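Local coordinates for protein putative hydrolase (PDB 3LLC) that probably hydrolyses thioester and ester bonds, releasing fatty acids from acylated proteins, and has the alpha/beta-hydrolase fold, at residues R37-L43 against G66-F72; H12-V16 against A98-F103. All blocks are in the same frame, centred on the assembly; numbering follows the deposited sequence.

Interaction 1 (R37-L43 against G66-F72). With EDO (1,2-ethanediol), chain F.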
ATOM      1  N   ARG A  37      -2.115  22.116  -5.545  1.00 26.87           N
ATOM      2  CA  ARG A  37      -1.061  21.345  -4.890  0.50 25.42           C
ATOM      3  C   ARG A  37      -1.437  19.863  -4.836  1.00 23.39           C
ATOM      4  O   ARG A  37      -2.608  19.527  -4.808  1.00 25.04           O
ATOM      5  CB  ARG A  37      -0.806  21.907  -3.487  0.50 25.06           C
ATOM      6  CG  ARG A  37      -0.334  23.360  -3.495  0.50 26.89           C
ATOM      7  CD  ARG A  37      -0.145  23.910  -2.098  0.50 25.95           C
ATOM      8  NE  ARG A  37       0.393  25.263  -2.126  0.50 22.58           N
ATOM      9  CZ  ARG A  37       0.819  25.911  -1.049  0.50 25.27           C
ATOM     10  NH1 ARG A  37       0.774  25.321   0.134  0.50 23.99           N
ATOM     11  NH2 ARG A  37       1.303  27.138  -1.154  0.50 23.13           N
ATOM     12  N   PRO A  38      -0.434  18.963  -4.839  1.00 21.56           N
ATOM     13  CA  PRO A  38      -0.740  17.546  -4.747  1.00 23.41           C
ATOM     14  C   PRO A  38      -1.313  17.130  -3.391  1.00 22.15           C
ATOM     15  O   PRO A  38      -1.277  17.902  -2.417  1.00 22.90           O
ATOM     16  CB  PRO A  38       0.610  16.865  -4.979  1.00 22.35           C
ATOM     17  CG  PRO A  38       1.599  17.842  -4.521  1.00 23.57           C
ATOM     18  CD  PRO A  38       1.023  19.203  -4.812  1.00 23.52           C
ATOM     19  N   THR A  39      -1.895  15.945  -3.399  1.00 21.37           N
ATOM     20  CA  THR A  39      -2.345  15.222  -2.207  1.00 19.48           C
ATOM     21  C   THR A  39      -1.562  13.901  -2.057  1.00 20.29           C
ATOM     22  O   THR A  39      -1.500  13.062  -2.961  1.00 21.95           O
ATOM     23  CB  THR A  39      -3.871  14.963  -2.288  1.00 19.10           C
ATOM     24  OG1 THR A  39      -4.579  16.212  -2.259  1.00 19.57           O
ATOM     25  CG2 THR A  39      -4.383  14.003  -1.124  1.00 20.69           C
ATOM     26  N   CYS A  40      -0.960  13.719  -0.888  1.00 20.33           N
ATOM     27  CA  CYS A  40      -0.302  12.465  -0.539  1.00 19.81           C
ATOM     28  C   CYS A  40      -1.318  11.450   0.011  1.00 19.96           C
ATOM     29  O   CYS A  40      -2.063  11.760   0.961  1.00 23.48           O
ATOM     30  CB  CYS A  40       0.781  12.737   0.502  1.00 20.30           C
ATOM     31  SG  CYS A  40       2.117  13.876   0.023  1.00 27.25           S
ATOM     32  N   ILE A  41      -1.343  10.267  -0.586  1.00 19.85           N
ATOM     33  CA  ILE A  41      -2.240   9.191  -0.116  0.50 19.23           C
ATOM     34  C   ILE A  41      -1.444   8.020   0.415  1.00 19.81           C
ATOM     35  O   ILE A  41      -0.583   7.425  -0.261  1.00 20.97           O
ATOM     36  CB  ILE A  41      -3.291   8.681  -1.158  0.50 20.55           C
ATOM     37  CG1 ILE A  41      -4.244   7.669  -0.493  0.50 19.49           C
ATOM     38  CG2 ILE A  41      -2.630   8.054  -2.337  0.50 20.61           C
ATOM     39  CD1 ILE A  41      -5.551   7.445  -1.245  0.50 21.56           C
ATOM     40  N   TRP A  42      -1.719   7.730   1.674  1.00 20.57           N
ATOM     41  CA  TRP A  42      -1.128   6.590   2.372  1.00 21.16           C
ATOM     42  C   TRP A  42      -1.823   5.290   1.972  1.00 21.14           C
ATOM     43  O   TRP A  42      -3.052   5.209   1.976  1.00 22.32           O
ATOM     44  CB  TRP A  42      -1.246   6.795   3.903  1.00 20.82           C
ATOM     45  CG  TRP A  42      -0.593   5.638   4.697  1.00 22.43           C
ATOM     46  CD1 TRP A  42      -1.249   4.640   5.417  1.00 23.65           C
ATOM     47  CD2 TRP A  42       0.814   5.357   4.827  1.00 23.47           C
ATOM     48  NE1 TRP A  42      -0.331   3.783   5.955  1.00 20.88           N
ATOM     49  CE2 TRP A  42       0.934   4.173   5.604  1.00 22.06           C
ATOM     50  CE3 TRP A  42       1.988   5.977   4.354  1.00 22.31           C
ATOM     51  CZ2 TRP A  42       2.180   3.620   5.944  1.00 27.84           C
ATOM     52  CZ3 TRP A  42       3.235   5.404   4.671  1.00 28.88           C
ATOM     53  CH2 TRP A  42       3.308   4.238   5.476  1.00 27.76           C
ATOM     54  N   LEU A  43      -1.038   4.262   1.634  1.00 20.03           N
ATOM     55  CA  LEU A  43      -1.548   2.908   1.433  0.50 20.97           C
ATOM     56  C   LEU A  43      -0.744   1.993   2.359  1.00 21.67           C
ATOM     57  O   LEU A  43       0.439   1.752   2.108  1.00 20.76           O
ATOM     58  CB  LEU A  43      -1.387   2.474  -0.026  0.50 21.27           C
ATOM     59  CG  LEU A  43      -2.103   3.358  -1.069  0.50 21.51           C
ATOM     60  CD1 LEU A  43      -1.561   3.101  -2.503  0.50 21.91           C
ATOM     61  CD2 LEU A  43      -3.638   3.164  -0.999  0.50 17.05           C
ATOM     62  N   GLY A  66       1.799  22.477   3.273  1.00 26.32           N
ATOM     63  CA  GLY A  66       0.508  22.981   2.777  1.00 25.61           C
ATOM     64  C   GLY A  66      -0.092  22.108   1.674  1.00 23.77           C
ATOM     65  O   GLY A  66      -0.853  22.580   0.841  1.00 23.57           O
ATOM     66  N   VAL A  67       0.254  20.834   1.658  1.00 19.43           N
ATOM     67  CA  VAL A  67      -0.289  19.920   0.660  1.00 22.08           C
ATOM     68  C   VAL A  67      -1.317  18.966   1.289  1.00 22.17           C
ATOM     69  O   VAL A  67      -1.450  18.889   2.518  1.00 23.50           O
ATOM     70  CB  VAL A  67       0.809  19.185  -0.141  1.00 23.10           C
ATOM     71  CG1 VAL A  67       1.857  20.178  -0.669  1.00 25.22           C
ATOM     72  CG2 VAL A  67       1.448  18.044   0.652  1.00 24.33           C
ATOM     73  N   GLY A  68      -2.064  18.277   0.444  1.00 19.76           N
ATOM     74  CA  GLY A  68      -3.120  17.414   0.906  1.00 19.59           C
ATOM     75  C   GLY A  68      -2.598  16.107   1.502  1.00 18.10           C
ATOM     76  O   GLY A  68      -1.471  15.635   1.204  1.00 18.47           O
ATOM     77  N   ALA A  69      -3.439  15.497   2.332  1.00 17.01           N
ATOM     78  CA  ALA A  69      -3.145  14.152   2.857  1.00 18.64           C
ATOM     79  C   ALA A  69      -4.423  13.331   3.025  1.00 18.86           C
ATOM     80  O   ALA A  69      -5.424  13.844   3.557  1.00 20.54           O
ATOM     81  CB  ALA A  69      -2.403  14.260   4.182  1.00 19.57           C
ATOM     82  N   ILE A  70      -4.400  12.085   2.540  1.00 18.84           N
ATOM     83  CA  ILE A  70      -5.507  11.124   2.715  1.00 17.18           C
ATOM     84  C   ILE A  70      -4.969   9.853   3.395  1.00 19.32           C
ATOM     85  O   ILE A  70      -3.998   9.269   2.935  1.00 20.72           O
ATOM     86  CB  ILE A  70      -6.191  10.740   1.399  1.00 19.06           C
ATOM     87  CG1 ILE A  70      -6.881  11.945   0.763  1.00 21.90           C
ATOM     88  CG2 ILE A  70      -7.219   9.600   1.612  1.00 19.82           C
ATOM     89  CD1 ILE A  70      -7.331  11.733  -0.673  1.00 24.28           C
ATOM     90  N   ARG A  71      -5.625   9.439   4.482  1.00 18.85           N
ATOM     91  CA  ARG A  71      -5.415   8.087   5.045  1.00 19.03           C
ATOM     92  C   ARG A  71      -6.764   7.407   5.164  1.00 18.85           C
ATOM     93  O   ARG A  71      -7.787   8.104   5.328  1.00 19.05           O
ATOM     94  CB  ARG A  71      -4.799   8.178   6.437  1.00 19.52           C
ATOM     95  CG  ARG A  71      -3.381   8.756   6.464  1.00 20.99           C
ATOM     96  CD  ARG A  71      -2.913   9.056   7.906  1.00 18.15           C
ATOM     97  NE  ARG A  71      -3.550  10.217   8.495  1.00 21.18           N
ATOM     98  CZ  ARG A  71      -3.905  10.346   9.768  1.00 23.24           C
ATOM     99  NH1 ARG A  71      -3.751   9.357  10.645  1.00 26.66           N
ATOM    100  NH2 ARG A  71      -4.468  11.468  10.165  1.00 25.20           N
ATOM    101  N   PHE A  72      -6.775   6.074   5.054  1.00 18.68           N
ATOM    102  CA  PHE A  72      -7.998   5.282   5.255  1.00 18.12           C
ATOM    103  C   PHE A  72      -7.636   3.885   5.791  1.00 18.71           C
ATOM    104  O   PHE A  72      -6.489   3.452   5.669  1.00 20.67           O
ATOM    105  CB  PHE A  72      -8.791   5.168   3.959  1.00 18.66           C
ATOM    106  CG  PHE A  72      -8.108   4.336   2.920  1.00 20.95           C
ATOM    107  CD1 PHE A  72      -7.079   4.876   2.145  1.00 24.10           C
ATOM    108  CD2 PHE A  72      -8.448   2.992   2.730  1.00 22.14           C
ATOM    109  CE1 PHE A  72      -6.410   4.105   1.221  1.00 23.39           C
ATOM    110  CE2 PHE A  72      -7.783   2.211   1.779  1.00 25.02           C
ATOM    111  CZ  PHE A  72      -6.752   2.785   1.028  1.00 25.87           C
TER
HETATM  112  C1  EDO F 274      -7.527  15.964  -0.515  1.00 66.02           C
HETATM  113  O1  EDO F 274      -7.867  15.917  -1.908  1.00 61.97           O
HETATM  114  C2  EDO F 274      -8.762  16.328   0.285  1.00 68.43           C
HETATM  115  O2  EDO F 274      -9.453  17.434  -0.296  1.00 71.44           O
HETATM  116  O   HOH W   1      -4.345   4.900   4.237  1.00 24.87           O

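Interaction 2 (H12-V16 against A98-F103)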
ATOM      1  N   HIS A  12     -14.348  11.156   7.507  1.00 19.38           N
ATOM      2  CA  HIS A  12     -15.301  10.774   6.446  1.00 18.36           C
ATOM      3  C   HIS A  12     -15.601   9.274   6.487  1.00 18.33           C
ATOM      4  O   HIS A  12     -14.751   8.485   6.883  1.00 20.43           O
ATOM      5  CB  HIS A  12     -14.689  11.101   5.057  1.00 21.19           C
ATOM      6  CG  HIS A  12     -14.565  12.567   4.780  1.00 20.11           C
ATOM      7  ND1 HIS A  12     -15.548  13.283   4.133  1.00 24.57           N
ATOM      8  CD2 HIS A  12     -13.590  13.459   5.083  1.00 27.57           C
ATOM      9  CE1 HIS A  12     -15.197  14.557   4.072  1.00 24.96           C
ATOM     10  NE2 HIS A  12     -14.009  14.691   4.630  1.00 25.96           N
ATOM     11  N   ALA A  13     -16.781   8.872   6.030  1.00 17.92           N
ATOM     12  CA  ALA A  13     -17.101   7.441   5.791  1.00 19.38           C
ATOM     13  C   ALA A  13     -17.540   7.266   4.335  1.00 18.31           C
ATOM     14  O   ALA A  13     -18.426   8.004   3.884  1.00 20.27           O
ATOM     15  CB  ALA A  13     -18.229   6.986   6.716  1.00 19.46           C
ATOM     16  N   ILE A  14     -16.960   6.308   3.644  1.00 19.14           N
ATOM     17  CA  ILE A  14     -17.238   6.064   2.224  1.00 21.55           C
ATOM     18  C   ILE A  14     -17.780   4.653   2.006  1.00 21.21           C
ATOM     19  O   ILE A  14     -17.141   3.668   2.398  1.00 19.91           O
ATOM     20  CB  ILE A  14     -15.951   6.267   1.378  1.00 21.23           C
ATOM     21  CG1 ILE A  14     -15.456   7.723   1.478  1.00 30.12           C
ATOM     22  CG2 ILE A  14     -16.173   5.819  -0.102  1.00 24.08           C
ATOM     23  CD1 ILE A  14     -14.115   7.898   2.166  1.00 30.04           C
ATOM     24  N   THR A  15     -18.924   4.540   1.337  1.00 16.77           N
ATOM     25  CA  THR A  15     -19.494   3.232   1.022  1.00 19.34           C
ATOM     26  C   THR A  15     -18.825   2.652  -0.234  1.00 22.71           C
ATOM     27  O   THR A  15     -18.718   3.330  -1.250  1.00 21.78           O
ATOM     28  CB  THR A  15     -20.997   3.315   0.817  1.00 21.53           C
ATOM     29  OG1 THR A  15     -21.604   3.910   1.974  1.00 23.69           O
ATOM     30  CG2 THR A  15     -21.615   1.930   0.598  1.00 22.11           C
ATOM     31  N   VAL A  16     -18.363   1.406  -0.135  1.00 20.85           N
ATOM     32  CA  VAL A  16     -17.680   0.706  -1.229  1.00 20.51           C
ATOM     33  C   VAL A  16     -18.404  -0.609  -1.472  1.00 21.89           C
ATOM     34  O   VAL A  16     -18.718  -1.334  -0.531  1.00 22.28           O
ATOM     35  CB  VAL A  16     -16.194   0.456  -0.902  1.00 20.95           C
ATOM     36  CG1 VAL A  16     -15.464  -0.232  -2.101  1.00 19.87           C
ATOM     37  CG2 VAL A  16     -15.468   1.761  -0.482  1.00 15.71           C
ATOM     38  N   ALA A  98     -11.937   3.737  -4.654  1.00 19.69           N
ATOM     39  CA  ALA A  98     -13.147   4.433  -4.228  1.00 19.69           C
ATOM     40  C   ALA A  98     -12.846   5.677  -3.368  1.00 17.46           C
ATOM     41  O   ALA A  98     -13.535   6.699  -3.453  1.00 17.87           O
ATOM     42  CB  ALA A  98     -14.120   3.480  -3.481  1.00 18.87           C
ATOM     43  N   VAL A  99     -11.841   5.571  -2.514  1.00 20.20           N
ATOM     44  CA  VAL A  99     -11.463   6.693  -1.658  1.00 20.89           C
ATOM     45  C   VAL A  99     -10.895   7.820  -2.547  1.00 21.54           C
ATOM     46  O   VAL A  99     -11.304   8.987  -2.434  1.00 19.42           O
ATOM     47  CB  VAL A  99     -10.455   6.246  -0.597  1.00 22.33           C
ATOM     48  CG1 VAL A  99      -9.784   7.482   0.052  1.00 24.58           C
ATOM     49  CG2 VAL A  99     -11.179   5.364   0.440  1.00 21.35           C
ATOM     50  N   LEU A 100     -10.009   7.457  -3.478  1.00 22.59           N
ATOM     51  CA  LEU A 100      -9.476   8.451  -4.411  0.50 23.96           C
ATOM     52  C   LEU A 100     -10.584   9.112  -5.245  1.00 25.42           C
ATOM     53  O   LEU A 100     -10.584  10.347  -5.394  1.00 27.21           O
ATOM     54  CB  LEU A 100      -8.369   7.851  -5.292  0.50 23.68           C
ATOM     55  CG  LEU A 100      -7.518   8.834  -6.101  0.50 21.87           C
ATOM     56  CD1 LEU A 100      -6.508   9.551  -5.214  0.50 26.39           C
ATOM     57  CD2 LEU A 100      -6.821   8.089  -7.203  0.50 22.54           C
ATOM     58  N   ASP A 101     -11.540   8.330  -5.762  1.00 24.81           N
ATOM     59  CA  ASP A 101     -12.640   8.872  -6.560  1.00 24.70           C
ATOM     60  C   ASP A 101     -13.642   9.714  -5.751  1.00 24.33           C
ATOM     61  O   ASP A 101     -14.378  10.549  -6.313  1.00 23.93           O
ATOM     62  CB  ASP A 101     -13.397   7.754  -7.287  1.00 27.45           C
ATOM     63  CG  ASP A 101     -12.537   7.047  -8.375  1.00 36.94           C
ATOM     64  OD1 ASP A 101     -11.453   7.573  -8.755  1.00 40.05           O
ATOM     65  OD2 ASP A 101     -12.957   5.960  -8.853  1.00 35.18           O
ATOM     66  N   HIS A 102     -13.679   9.509  -4.434  1.00 22.12           N
ATOM     67  CA  HIS A 102     -14.567  10.299  -3.573  1.00 22.37           C
ATOM     68  C   HIS A 102     -14.026  11.736  -3.434  1.00 20.67           C
ATOM     69  O   HIS A 102     -14.777  12.678  -3.476  1.00 21.64           O
ATOM     70  CB  HIS A 102     -14.705   9.629  -2.201  1.00 20.54           C
ATOM     71  CG  HIS A 102     -15.664  10.313  -1.269  1.00 24.76           C
ATOM     72  ND1 HIS A 102     -17.030  10.109  -1.321  1.00 27.79           N
ATOM     73  CD2 HIS A 102     -15.454  11.185  -0.251  1.00 24.37           C
ATOM     74  CE1 HIS A 102     -17.622  10.853  -0.397  1.00 27.28           C
ATOM     75  NE2 HIS A 102     -16.688  11.498   0.279  1.00 26.53           N
ATOM     76  N   PHE A 103     -12.716  11.873  -3.240  1.00 23.06           N
ATOM     77  CA  PHE A 103     -12.069  13.161  -2.981  1.00 21.71           C
ATOM     78  C   PHE A 103     -11.519  13.847  -4.233  1.00 21.56           C
ATOM     79  O   PHE A 103     -11.409  15.069  -4.255  1.00 22.98           O
ATOM     80  CB  PHE A 103     -10.956  12.953  -1.953  1.00 22.78           C
ATOM     81  CG  PHE A 103     -11.476  12.558  -0.588  1.00 21.90           C
ATOM     82  CD1 PHE A 103     -12.170  13.489   0.175  1.00 26.79           C
ATOM     83  CD2 PHE A 103     -11.285  11.285  -0.085  1.00 27.14           C
ATOM     84  CE1 PHE A 103     -12.668  13.146   1.429  1.00 30.02           C
ATOM     85  CE2 PHE A 103     -11.770  10.940   1.165  1.00 32.63           C
ATOM     86  CZ  PHE A 103     -12.459  11.874   1.923  1.00 30.44           C
TER
HETATM   87  O   HOH W   2     -17.636  12.558   2.763  1.00 35.11           O

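Interaction 1 (R37-L43 against G66-F72)
At Thr39 and Gly68 the two strands close to a CA–CA distance of only 3.9 Å, against 4.7 Å at the next two bridges, Cys40–Ala69 and Ile41–Ile70. The absence of a side chain on Gly68 permits this: a CB there would lie 2.3 Å from Thr39 OG1. Strands 39-43 and 68-72 are parallel neighbours in the central sheet of an alpha/beta-hydrolase fold, joined through helix 53-65 in a beta-alpha-beta unit, and their axes diverge by 17°. Four backbone hydrogen bonds join them: Gly68 N to Pro38 O (3.0 Å), Cys40 N to Gly68 O (2.9 Å), Ile70 N to Cys40 O (2.8 Å) and Trp42 N to Ile70 O (3.0 Å). The ladder then opens, and a water bridges Trp42 O (2.6 Å) and Phe72 N (2.8 Å). On one face of the sheet Ile41 CD1 packs against Ile70 CG2 at 3.9 Å, and Thr39 CG2 lies 3.7 Å from Ile70 CG1; Cys40 and Ala69 point to the other face, where Val67 and Trp42 touch helix 53-65. Beyond its CB, Arg71 turns away from strand 39-43, and its NH1 hydrogen-bonds to Met50 O. Gly66, with positive phi, follows helix 53-65 in a Schellman motif, and its carbonyl O accepts a hydrogen bond from Arg37 NH1 at 3.3 Å.

Interaction 2 (H12-V16 against A98-F103)
Strand 12-16 and the last turns of helix 89-103 cross at 120°, their axes 9.2 Å apart at closest approach, and the backbones come nearest at Val16 and Ala98, with CA atoms 6.6 Å apart. Strand alternation directs the CB atoms of His12, Ile14 and Val16 toward the helix, while those of Ala13 and Thr15 point away. Ile14 gives the largest share of the contact, with 86 Å² covered by the helix segment: its CD1 lies 4.2 Å from Val99 CG2 and 4.0 Å from Phe103 CE2, and its CG1 sits over the face of the His102 ring in a CH-pi contact, 3.8 Å from the ring centroid. Val16 CG2 meets Ala98 CB at 3.7 Å, where the small side chain lets strand and helix come close. The contact packs a helix against the outermost strand 9-16 at one edge of the alpha/beta-hydrolase sheet; this strand pairs antiparallel with strand 23-30, and Val99 and Phe103 also touch Ile70 of strand 68-72. At the start of 12-16 and the end of the helix, His12 and Phe103 form a T-shaped pair, the edge of Phe103 directed at the face of His12, with centroids 4.9 Å apart and planes at 88°. The two histidines are linked through a water that hydrogen-bonds His12 ND1 at 2.6 Å and His102 NE2 at 2.9 Å.

Interaction 1 pairs two inner strands of the sheet; interaction 2 packs helix 89-103 on the sheet face at the outermost strand 9-16; their centres are 14 Å apart. Strand 68-72 leads along the chain to helix 89-103, and the two contacts meet directly: Ile70 CG2 lies 3.7 Å from Val99 CG1, Ile70 CD1 lies 4.0 Å from Phe103 CD2, and Phe72 CG lies 4.1 Å from Val99 CG2. Val99 thus packs against both the inner strand 68-72 and Ile14 of the outermost one. Interaction 1 reaches the probable catalytic centre through Leu43, which touches the putative nucleophile elbow that includes Ser114, whose likely triad partners are His247 and Asp217.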